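Local coordinates for protein sorbitol dehydrogenase (Gluconobacter oxydans, PDB 5ITG) that probably oxidises D-sorbitol to L-sorbose with NADP as hydride acceptor, as a Rossmann-fold member of the mannitol dehydrogenase family, at residues D376-V381 against P428-A433; A12-P17 against S93-M98; K70-F75 against Y104-A109. All coordinates share one frame; numbering follows the deposited sequence.

Interaction 1: residues D376-V381 against P428-A433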
# COMPACT_ATOMS: atom_id res chain seq x y z
N ASP A 376 1.26 -13.02 10.81
CA ASP A 376 -0.19 -12.96 10.69
C ASP A 376 -0.57 -13.83 9.49
O ASP A 376 -1.51 -13.52 8.75
CB ASP A 376 -0.67 -11.51 10.48
CG ASP A 376 -2.16 -11.34 10.71
OD1 ASP A 376 -2.81 -12.29 11.20
OD2 ASP A 376 -2.69 -10.25 10.41
N GLY A 377 0.18 -14.91 9.30
CA GLY A 377 -0.06 -15.82 8.20
C GLY A 377 -1.50 -16.29 8.09
O GLY A 377 -1.98 -16.59 7.00
N CYS A 378 -2.19 -16.37 9.22
CA CYS A 378 -3.58 -16.81 9.22
C CYS A 378 -4.48 -15.86 8.43
O CYS A 378 -5.25 -16.28 7.57
CB CYS A 378 -4.11 -16.91 10.66
SG CYS A 378 -5.87 -17.32 10.75
N SER A 379 -4.37 -14.57 8.74
CA SER A 379 -5.16 -13.55 8.06
C SER A 379 -4.77 -13.45 6.59
O SER A 379 -5.60 -13.17 5.73
CB SER A 379 -4.96 -12.18 8.72
OG SER A 379 -5.29 -12.22 10.10
N LYS A 380 -3.49 -13.68 6.32
CA LYS A 380 -3.00 -13.60 4.94
C LYS A 380 -3.54 -14.76 4.12
O LYS A 380 -3.96 -14.57 2.98
CB LYS A 380 -1.47 -13.54 4.93
CG LYS A 380 -0.96 -12.17 5.36
CD LYS A 380 0.55 -12.09 5.51
CE LYS A 380 0.96 -10.68 5.93
NZ LYS A 380 2.37 -10.59 6.38
N VAL A 381 -3.55 -15.95 4.71
CA VAL A 381 -4.07 -17.12 4.02
C VAL A 381 -5.56 -16.89 3.76
O VAL A 381 -6.05 -17.14 2.66
CB VAL A 381 -3.88 -18.39 4.87
CG1 VAL A 381 -4.70 -19.53 4.31
CG2 VAL A 381 -2.40 -18.77 4.90
N PRO A 428 -0.93 -13.00 15.58
CA PRO A 428 -1.73 -12.23 16.55
C PRO A 428 -3.09 -12.82 16.90
O PRO A 428 -3.51 -12.78 18.05
CB PRO A 428 -1.84 -10.86 15.89
CG PRO A 428 -0.55 -10.74 15.15
CD PRO A 428 -0.43 -12.11 14.51
N THR A 429 -3.79 -13.37 15.91
CA THR A 429 -5.12 -13.93 16.13
C THR A 429 -5.13 -15.30 16.79
O THR A 429 -6.18 -15.80 17.17
CB THR A 429 -5.90 -14.04 14.80
OG1 THR A 429 -5.26 -14.99 13.94
CG2 THR A 429 -5.96 -12.69 14.10
N TYR A 430 -3.96 -15.91 16.93
CA TYR A 430 -3.86 -17.22 17.55
C TYR A 430 -3.68 -17.12 19.06
O TYR A 430 -2.98 -16.23 19.55
CB TYR A 430 -2.68 -18.02 16.97
CG TYR A 430 -2.91 -18.60 15.59
CD1 TYR A 430 -4.07 -18.32 14.87
CD2 TYR A 430 -1.96 -19.44 15.01
CE1 TYR A 430 -4.27 -18.85 13.59
CE2 TYR A 430 -2.15 -19.98 13.74
CZ TYR A 430 -3.31 -19.68 13.04
OH TYR A 430 -3.48 -20.19 11.77
N GLY A 431 -4.33 -18.03 19.78
CA GLY A 431 -4.23 -18.07 21.22
C GLY A 431 -3.55 -19.37 21.61
O GLY A 431 -2.89 -20.00 20.78
N ASP A 432 -3.71 -19.79 22.86
CA ASP A 432 -3.10 -21.04 23.33
C ASP A 432 -3.68 -22.23 22.59
O ASP A 432 -2.95 -23.15 22.21
CB ASP A 432 -3.32 -21.22 24.83
CG ASP A 432 -2.70 -20.11 25.66
OD1 ASP A 432 -1.52 -19.77 25.40
OD2 ASP A 432 -3.38 -19.59 26.57
N ALA A 433 -4.99 -22.22 22.40
CA ALA A 433 -5.67 -23.31 21.71
C ALA A 433 -5.10 -23.48 20.29
O ALA A 433 -4.68 -24.57 19.91
CB ALA A 433 -7.17 -23.02 21.64
O HOH W 1 -2.71 -14.53 13.28
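C378 presses against the phenol end of Y430, a Cys sulfur-aromatic contact at the N terminus of helix 377-394 in the C-terminal domain of the mannitol dehydrogenase family. The thiol stands anti to the backbone N (chi1 175°), which brings SG in beside the tyrosine. It lies 4.9 Å from the centroid of the Y430 ring, and its approach is oblique, 70° off the ring normal. The closer touch is made by carbon: C378 CB comes within 3.5 Å of Y430 CE1 and just as near the hydroxyl oxygen. That hydroxyl is hydrogen-bonded to Y409 OH, which fixes the polar end of the ring, while A451 touches both the cysteine and the tyrosine.

Next along the loop, T429 faces the first turn with both of its branches. OG1, set between its own backbone N and carbonyl carbon, looks toward C378 CB; CG2 reaches S379 OG at 4.1 Å. P428 closes the upstream end, where its CD rests 3.9 Å from D376 CA, and the proline and aspartate side chains cross at about a right angle.

D376 is the N-cap of the helix, and its carboxylate carries the polar side of the contact. No direct hydrogen bond joins the two segments. Instead, one water donates a hydrogen bond to D376 OD1 and accepts one from T429 N, bridging them, while just upstream E427 accepts from C378 N and S426 bonds to the D376 backbone. OD1 also accepts from S379 OG, so two donors, serine hydroxyl and water, hold this oxygen and probably restrain the carboxylate's rotation. The serine bond is short, 2.7 Å from S379 OG to D376 OD1, and it meets the oxygen on the syn side, 32° out of the carboxylate plane.

Interaction 2: residues A12-P17 against S93-M98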
# COMPACT_ATOMS: atom_id res chain seq x y z
N ALA A 12 25.24 15.42 -14.00
CA ALA A 12 24.71 14.80 -15.22
C ALA A 12 23.85 13.57 -14.98
O ALA A 12 22.98 13.25 -15.78
CB ALA A 12 25.87 14.45 -16.15
N ASN A 13 24.09 12.88 -13.87
CA ASN A 13 23.34 11.66 -13.54
C ASN A 13 21.99 11.93 -12.86
O ASN A 13 21.13 11.05 -12.81
CB ASN A 13 24.18 10.77 -12.63
CG ASN A 13 24.39 11.38 -11.25
OD1 ASN A 13 24.87 12.50 -11.12
ND2 ASN A 13 24.02 10.63 -10.21
N VAL A 14 21.82 13.14 -12.34
CA VAL A 14 20.59 13.50 -11.65
C VAL A 14 19.63 14.27 -12.56
O VAL A 14 19.99 15.29 -13.13
CB VAL A 14 20.89 14.37 -10.41
CG1 VAL A 14 19.61 14.66 -9.65
CG2 VAL A 14 21.89 13.65 -9.52
N GLN A 15 18.40 13.77 -12.69
CA GLN A 15 17.41 14.44 -13.52
C GLN A 15 16.70 15.51 -12.71
O GLN A 15 16.50 15.36 -11.51
CB GLN A 15 16.38 13.43 -14.05
CG GLN A 15 15.22 14.08 -14.79
CD GLN A 15 14.20 13.07 -15.30
OE1 GLN A 15 13.76 12.19 -14.57
NE2 GLN A 15 13.82 13.21 -16.56
N ALA A 16 16.31 16.60 -13.37
CA ALA A 16 15.61 17.68 -12.70
C ALA A 16 14.15 17.68 -13.14
O ALA A 16 13.78 16.99 -14.09
CB ALA A 16 16.26 19.01 -13.05
N PRO A 17 13.29 18.43 -12.44
CA PRO A 17 11.88 18.47 -12.82
C PRO A 17 11.76 18.79 -14.30
O PRO A 17 12.35 19.75 -14.78
CB PRO A 17 11.32 19.57 -11.93
CG PRO A 17 12.13 19.41 -10.68
CD PRO A 17 13.53 19.23 -11.23
N SER A 93 20.14 1.93 -10.68
CA SER A 93 19.28 2.95 -10.08
C SER A 93 19.41 4.26 -10.85
O SER A 93 20.39 4.47 -11.57
CB SER A 93 19.69 3.20 -8.62
OG SER A 93 19.56 2.03 -7.84
N THR A 94 18.41 5.12 -10.71
CA THR A 94 18.41 6.43 -11.34
C THR A 94 17.92 7.38 -10.26
O THR A 94 17.20 6.97 -9.35
CB THR A 94 17.45 6.50 -12.54
OG1 THR A 94 16.10 6.34 -12.08
CG2 THR A 94 17.77 5.42 -13.56
N VAL A 95 18.31 8.65 -10.34
CA VAL A 95 17.88 9.62 -9.34
C VAL A 95 17.38 10.91 -9.97
O VAL A 95 17.89 11.36 -11.00
CB VAL A 95 19.02 9.94 -8.33
CG1 VAL A 95 20.19 10.58 -9.05
CG2 VAL A 95 18.49 10.85 -7.23
N ARG A 96 16.36 11.50 -9.36
CA ARG A 96 15.77 12.73 -9.87
C ARG A 96 15.33 13.64 -8.73
O ARG A 96 15.04 13.18 -7.63
CB ARG A 96 14.56 12.40 -10.75
CG ARG A 96 13.42 11.70 -10.02
CD ARG A 96 12.35 11.25 -10.99
NE ARG A 96 11.87 12.37 -11.79
CZ ARG A 96 11.19 12.25 -12.93
NH1 ARG A 96 10.91 11.05 -13.41
NH2 ARG A 96 10.79 13.33 -13.58
N VAL A 97 15.30 14.94 -9.01
CA VAL A 97 14.88 15.92 -8.02
C VAL A 97 13.42 16.23 -8.35
O VAL A 97 13.11 16.71 -9.45
CB VAL A 97 15.73 17.20 -8.10
CG1 VAL A 97 15.24 18.23 -7.09
CG2 VAL A 97 17.19 16.86 -7.83
N MSE A 98 12.54 15.95 -7.40
CA MSE A 98 11.11 16.14 -7.55
C MSE A 98 10.65 17.56 -7.21
O MSE A 98 11.03 18.09 -6.17
CB MSE A 98 10.38 15.15 -6.64
CG MSE A 98 10.78 13.70 -6.87
SE MSE A 98 9.76 12.92 -8.29
CE MSE A 98 8.08 12.79 -7.34
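Q15 pairs its backbone with the strand on both sides of R96, the regular pattern of parallel strands, and this adds the short N-terminal strand 14-15 to the edge of the large sheet of the Rossmann domain. Q15 N donates to V95 O over 3.0 Å at a nearly straight 170°, and V97 N returns a bond of 2.8 Å to Q15 O. The R96 CA-H also points at Q15 O, a longer and more bent contact. On its other edge the strand 93-106 is already paired, antiparallel, with strand 82-87.

The tight part is the buried valine face. V14 sends its two methyl groups to different neighbours: CG2 meets V95 CG1 at 3.5 Å, and CG1, anti to the backbone N (chi1 -176°), meets V97 CG2 at 3.7 Å. L249 touches V14 from a loop. Just beyond, P17 lays the edge of its ring on the backbone, with CD 3.1 Å from V97 O; the proline has no N-H to offer that oxygen.

The other face is more open to solvent and held more loosely. There the Q15 and R96 side chains run alongside each other in a common direction, their CB atoms in contact. The glutamine chain is extended beyond CG, whereas the arginine bends at chi3 and its guanidinium comes under the amide oxygen. Q15 OE1 stands 3.0 Å above the plane of the R96 guanidinium, over its centre, with the amide and guanidinium planes 39° apart. E46 of helix 41-46 also touches the arginine.

None of the R96 N-H groups is aimed at Q15 OE1, so the attraction is probably electrostatic, a carbonyl dipole set over a delocalised positive charge, and is likely to be less directional than a hydrogen bond.

Interaction 3: residues K70-F75 against Y104-A109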
# COMPACT_ATOMS: atom_id res chain seq x y z
N LYS A 70 10.68 20.23 12.69
CA LYS A 70 12.00 20.04 12.10
C LYS A 70 11.85 19.61 10.64
O LYS A 70 12.48 20.17 9.74
CB LYS A 70 12.77 18.97 12.89
CG LYS A 70 14.22 18.78 12.46
CD LYS A 70 15.06 20.00 12.78
CE LYS A 70 16.53 19.77 12.45
NZ LYS A 70 16.74 19.54 10.99
N LYS A 71 11.01 18.61 10.42
CA LYS A 71 10.74 18.09 9.09
C LYS A 71 10.26 19.21 8.17
O LYS A 71 10.77 19.39 7.07
CB LYS A 71 9.68 16.99 9.17
CG LYS A 71 9.28 16.37 7.84
CD LYS A 71 8.13 15.38 8.03
CE LYS A 71 7.64 14.82 6.69
NZ LYS A 71 6.50 13.89 6.89
N ALA A 72 9.26 19.96 8.64
CA ALA A 72 8.71 21.06 7.87
C ALA A 72 9.78 22.09 7.53
O ALA A 72 9.77 22.67 6.45
CB ALA A 72 7.57 21.71 8.64
N GLU A 73 10.69 22.32 8.47
CA GLU A 73 11.77 23.29 8.26
C GLU A 73 12.74 22.79 7.21
O GLU A 73 13.20 23.55 6.36
CB GLU A 73 12.51 23.55 9.57
CG GLU A 73 11.64 24.20 10.63
CD GLU A 73 12.36 24.39 11.96
OE1 GLU A 73 12.75 23.37 12.58
OE2 GLU A 73 12.52 25.55 12.38
N GLU A 74 13.05 21.50 7.25
CA GLU A 74 13.98 20.91 6.29
C GLU A 74 13.41 20.96 4.88
O GLU A 74 14.15 21.16 3.91
CB GLU A 74 14.31 19.48 6.68
CG GLU A 74 14.99 19.36 8.02
CD GLU A 74 15.54 17.97 8.28
OE1 GLU A 74 14.75 17.00 8.24
OE2 GLU A 74 16.76 17.84 8.52
N PHE A 75 12.09 20.79 4.76
CA PHE A 75 11.42 20.84 3.46
C PHE A 75 11.50 22.26 2.91
O PHE A 75 11.97 22.48 1.79
CB PHE A 75 9.95 20.43 3.61
CG PHE A 75 9.69 18.97 3.33
CD1 PHE A 75 9.68 18.48 2.03
CD2 PHE A 75 9.46 18.08 4.38
CE1 PHE A 75 9.45 17.12 1.77
CE2 PHE A 75 9.23 16.72 4.13
CZ PHE A 75 9.23 16.24 2.82
N TYR A 104 4.82 23.02 2.10
CA TYR A 104 4.63 22.06 3.17
C TYR A 104 4.17 22.84 4.40
O TYR A 104 4.94 23.62 4.97
CB TYR A 104 5.93 21.32 3.46
CG TYR A 104 5.81 20.20 4.46
CD1 TYR A 104 5.57 20.46 5.81
CD2 TYR A 104 5.94 18.87 4.07
CE1 TYR A 104 5.46 19.43 6.75
CE2 TYR A 104 5.83 17.82 4.99
CZ TYR A 104 5.59 18.11 6.32
OH TYR A 104 5.48 17.08 7.23
N LEU A 105 2.93 22.63 4.80
CA LEU A 105 2.38 23.33 5.95
C LEU A 105 2.12 22.44 7.15
O LEU A 105 1.68 21.30 7.01
CB LEU A 105 1.06 24.02 5.59
CG LEU A 105 1.05 25.20 4.63
CD1 LEU A 105 1.54 24.78 3.26
CD2 LEU A 105 -0.36 25.76 4.55
N LEU A 106 2.42 22.97 8.33
CA LEU A 106 2.16 22.26 9.57
C LEU A 106 0.83 22.83 10.06
O LEU A 106 0.77 23.97 10.53
CB LEU A 106 3.26 22.55 10.60
CG LEU A 106 4.41 21.55 10.66
CD1 LEU A 106 5.49 22.07 11.59
CD2 LEU A 106 3.88 20.21 11.13
N ALA A 107 -0.23 22.04 9.92
CA ALA A 107 -1.57 22.46 10.31
C ALA A 107 -1.63 23.17 11.66
O ALA A 107 -2.19 24.27 11.77
CB ALA A 107 -2.52 21.26 10.31
N PRO A 108 -1.08 22.56 12.72
CA PRO A 108 -1.12 23.19 14.04
C PRO A 108 -0.55 24.61 14.09
O PRO A 108 -1.06 25.45 14.82
CB PRO A 108 -0.34 22.21 14.91
CG PRO A 108 -0.68 20.88 14.29
CD PRO A 108 -0.53 21.19 12.81
N ALA A 109 0.48 24.87 13.29
CA ALA A 109 1.11 26.19 13.26
C ALA A 109 0.13 27.30 12.88
O ALA A 109 0.22 28.41 13.40
CB ALA A 109 2.29 26.19 12.29
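F75 and Y104 lie ring on ring as an offset stack, their centroids 4.7 Å apart and their planes only 14° from parallel. The overlap is displaced: Y104 CD2 sits 3.6 Å above the plane of the F75 ring, toward its rim, and Y104 CE2 follows beside F75 CE2. Y104 CG is anti to the backbone N (chi1 -175°), which starts the ring off toward the helix.

The tyrosine also has neighbours beyond the phenylalanine. A72 CB reaches it obliquely at CE1 and CD1, and K71 runs across its hydroxyl end at about a right angle. The lysine chain is extended beyond CG, and both its CD and its CE pass 3.2 Å from Y104 OH. K71 CG, further back, lies in plane at the edge of the F75 ring. The ammonium group continues past the tyrosine to a hydrogen bond with the carbonyl of V33, and V33 in turn touches the Y104 side chain.

This is the helix-on-sheet layer of a Rossmann fold. Helix 66-77 lies in the connection between the neighbouring parallel strands 56-61 and 93-106, and it runs nearly antiparallel to the strand segment 104-106, the axes 8.5 Å apart at 156°. Strand alternation puts Y104 and L106 toward this helix, while L105 points away and touches H117 of helix 111-119.

Replacing Y104 with an alanine would probably leave one face of F75 without its stacking partner and open a gap beside A72 and the methylenes of K71.

L106 extends the contact along the strand. L106 CD1 meets A72 CB at 3.6 Å; the same side chain touches S68 and K69 one turn earlier on the helix.

In the fold
From the N terminus, the chain opens interaction 2 at 12-17, then interaction 3 at 70-75 on helix 66-77. Strand 93-106 closes both, interaction 2 near its start and interaction 3 at its end, so the two loops cross. One strand thus takes an added edge strand at one end and a covering helix at the other, the two contact centres about 25 Å apart on the same sheet. Interaction 1 comes later in series: 376-381 is joined by 428-433 after a mostly helical loop, wholly within the C-terminal domain. Its centre is about 44 Å from that of interaction 2 and 40 Å from that of interaction 3.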